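Local coordinates for single-stranded DNA-binding protein 1 (Streptomyces coelicolor, PDB 4DAM) that probably binds single-stranded DNA as a homotetramer, this chain being the OB-fold part of the longer protein, at residues A20-T26 with F41-V45. The protein carries 1 engineered substitution. Residues are numbered along the deposited sequence; the frame is centred on the assembly and turned at random.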
loop_
_atom_site.group_PDB
_atom_site.type_symbol
_atom_site.label_atom_id
_atom_site.label_comp_id
_atom_site.label_asym_id
_atom_site.label_seq_id
_atom_site.Cartn_x
_atom_site.Cartn_y
_atom_site.Cartn_z
ATOM N N ALA A 20 -0.305 0.819 -8.468
ATOM C CA ALA A 20 -0.925 1.867 -9.305
ATOM C C ALA A 20 -1.668 1.155 -10.434
ATOM O O ALA A 20 -1.126 0.253 -11.073
ATOM C CB ALA A 20 0.142 2.815 -9.866
ATOM N N VAL A 21 -2.926 1.510 -10.606
ATOM C CA VAL A 21 -3.771 0.934 -11.646
ATOM C C VAL A 21 -4.112 2.056 -12.597
ATOM O O VAL A 21 -4.768 3.029 -12.218
ATOM C CB VAL A 21 -5.025 0.326 -11.016
ATOM C CG1 VAL A 21 -5.902 -0.324 -12.094
ATOM C CG2 VAL A 21 -4.623 -0.686 -9.947
ATOM N N GLY A 22 -3.637 1.958 -13.834
ATOM C CA GLY A 22 -3.817 3.032 -14.751
ATOM C C GLY A 22 -3.655 2.594 -16.185
ATOM O O GLY A 22 -3.841 1.451 -16.509
ATOM N N ASN A 23 -3.321 3.552 -17.033
ATOM C CA ASN A 23 -3.141 3.294 -18.438
ATOM C C ASN A 23 -1.769 3.717 -18.918
ATOM O O ASN A 23 -1.235 4.738 -18.497
ATOM C CB ASN A 23 -4.241 3.981 -19.245
ATOM C CG ASN A 23 -5.599 3.365 -18.959
ATOM O OD1 ASN A 23 -6.063 2.496 -19.674
ATOM N ND2 ASN A 23 -6.203 3.776 -17.888
ATOM N N VAL A 24 -1.212 2.902 -19.806
ATOM C CA VAL A 24 0.021 3.246 -20.500
ATOM C C VAL A 24 -0.222 4.524 -21.316
ATOM O O VAL A 24 -1.118 4.573 -22.170
ATOM C CB VAL A 24 0.532 2.098 -21.374
ATOM C CG1 VAL A 24 1.797 2.550 -22.144
ATOM C CG2 VAL A 24 0.773 0.819 -20.545
ATOM N N ALA A 25 0.572 5.565 -21.051
ATOM C CA ALA A 25 0.299 6.899 -21.602
ATOM C C ALA A 25 1.261 7.299 -22.714
ATOM O O ALA A 25 0.987 8.228 -23.477
ATOM C CB ALA A 25 0.295 7.933 -20.471
ATOM N N THR A 26 2.389 6.617 -22.800
ATOM C CA THR A 26 3.389 6.809 -23.860
ATOM C C THR A 26 3.867 5.471 -24.348
ATOM O O THR A 26 3.852 4.489 -23.584
ATOM C CB THR A 26 4.632 7.620 -23.377
ATOM O OG1 THR A 26 5.333 6.921 -22.313
ATOM C CG2 THR A 26 4.210 9.039 -22.936
ATOM N N PHE A 41 8.112 3.658 -19.406
ATOM C CA PHE A 41 6.903 4.222 -19.994
ATOM C C PHE A 41 6.207 5.111 -18.991
ATOM O O PHE A 41 6.387 4.976 -17.781
ATOM C CB PHE A 41 5.943 3.144 -20.526
ATOM C CG PHE A 41 5.409 2.228 -19.477
ATOM C CD1 PHE A 41 4.180 2.473 -18.884
ATOM C CD2 PHE A 41 6.111 1.096 -19.115
ATOM C CE1 PHE A 41 3.682 1.611 -17.905
ATOM C CE2 PHE A 41 5.621 0.224 -18.146
ATOM C CZ PHE A 41 4.401 0.492 -17.551
ATOM N N ARG A 42 5.366 5.999 -19.505
ATOM C CA ARG A 42 4.550 6.854 -18.653
ATOM C C ARG A 42 3.244 6.162 -18.329
ATOM O O ARG A 42 2.631 5.558 -19.190
ATOM C CB ARG A 42 4.295 8.172 -19.355
ATOM C CG ARG A 42 3.648 9.278 -18.538
ATOM C CD ARG A 42 3.720 10.544 -19.391
ATOM N NE ARG A 42 3.199 11.751 -18.767
ATOM C CZ ARG A 42 3.796 12.443 -17.805
ATOM N NH1 ARG A 42 4.951 12.044 -17.275
ATOM N NH2 ARG A 42 3.199 13.532 -17.353
ATOM N N LEU A 43 2.840 6.245 -17.068
ATOM C CA LEU A 43 1.602 5.654 -16.575
ATOM C C LEU A 43 0.692 6.764 -16.061
ATOM O O LEU A 43 1.112 7.601 -15.252
ATOM C CB LEU A 43 1.892 4.688 -15.426
ATOM C CG LEU A 43 0.693 3.973 -14.780
ATOM C CD1 LEU A 43 0.113 2.918 -15.722
ATOM C CD2 LEU A 43 1.091 3.352 -13.434
ATOM N N ALA A 44 -0.548 6.762 -16.525
ATOM C CA ALA A 44 -1.579 7.712 -16.073
ATOM C C ALA A 44 -2.575 7.011 -15.173
ATOM O O ALA A 44 -3.238 6.064 -15.599
ATOM C CB ALA A 44 -2.315 8.321 -17.262
ATOM N N VAL A 45 -2.700 7.507 -13.939
ATOM C CA VAL A 45 -3.589 6.919 -12.956
ATOM C C VAL A 45 -4.635 7.964 -12.552
ATOM O O VAL A 45 -4.313 8.955 -11.886
ATOM C CB VAL A 45 -2.787 6.440 -11.718
ATOM C CG1 VAL A 45 -3.702 5.846 -10.651
ATOM C CG2 VAL A 45 -1.665 5.487 -12.119
#
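N23 and A44 form an antiparallel hydrogen-bonded pair. N23 N reaches A44 O at 2.9 Å. A44 N returns to N23 O at 2.9 Å, nearly straight (178° at the hydrogen) and in the carbonyl plane. A25 N then donates to R42 O at 2.8 Å, from a position tilted out of that carbonyl's plane. One residue on, a side chain replaces the backbone acceptor: R42 N donates to T26 OG1 at 3.0 Å. T26 places this hydroxyl between its own N and carbonyl carbon (chi1 62°), while its CG2 lies against R42 CB at 3.7 Å. On the buried face, V24 CG2 approaches F41 CE1 obliquely at 4.0 Å, and L43 CD2 meets A20 CB at 3.7 Å. V87 and V89 of strand 86-100 and V67 of strand 56-70 close round L43. On the N-terminal side of N23 the chain bends at G22 and crosses strand 41-45, the short axes at 120°; G22 CA makes a CA-H...O contact to A44 O at 3.2 Å, and A20 packs on I16 of the second subunit. In this bent, crossing hairpin pairing of the OB-fold barrel, the T26 hydroxyl gives R42 N a partner where regular backbone pairing stops.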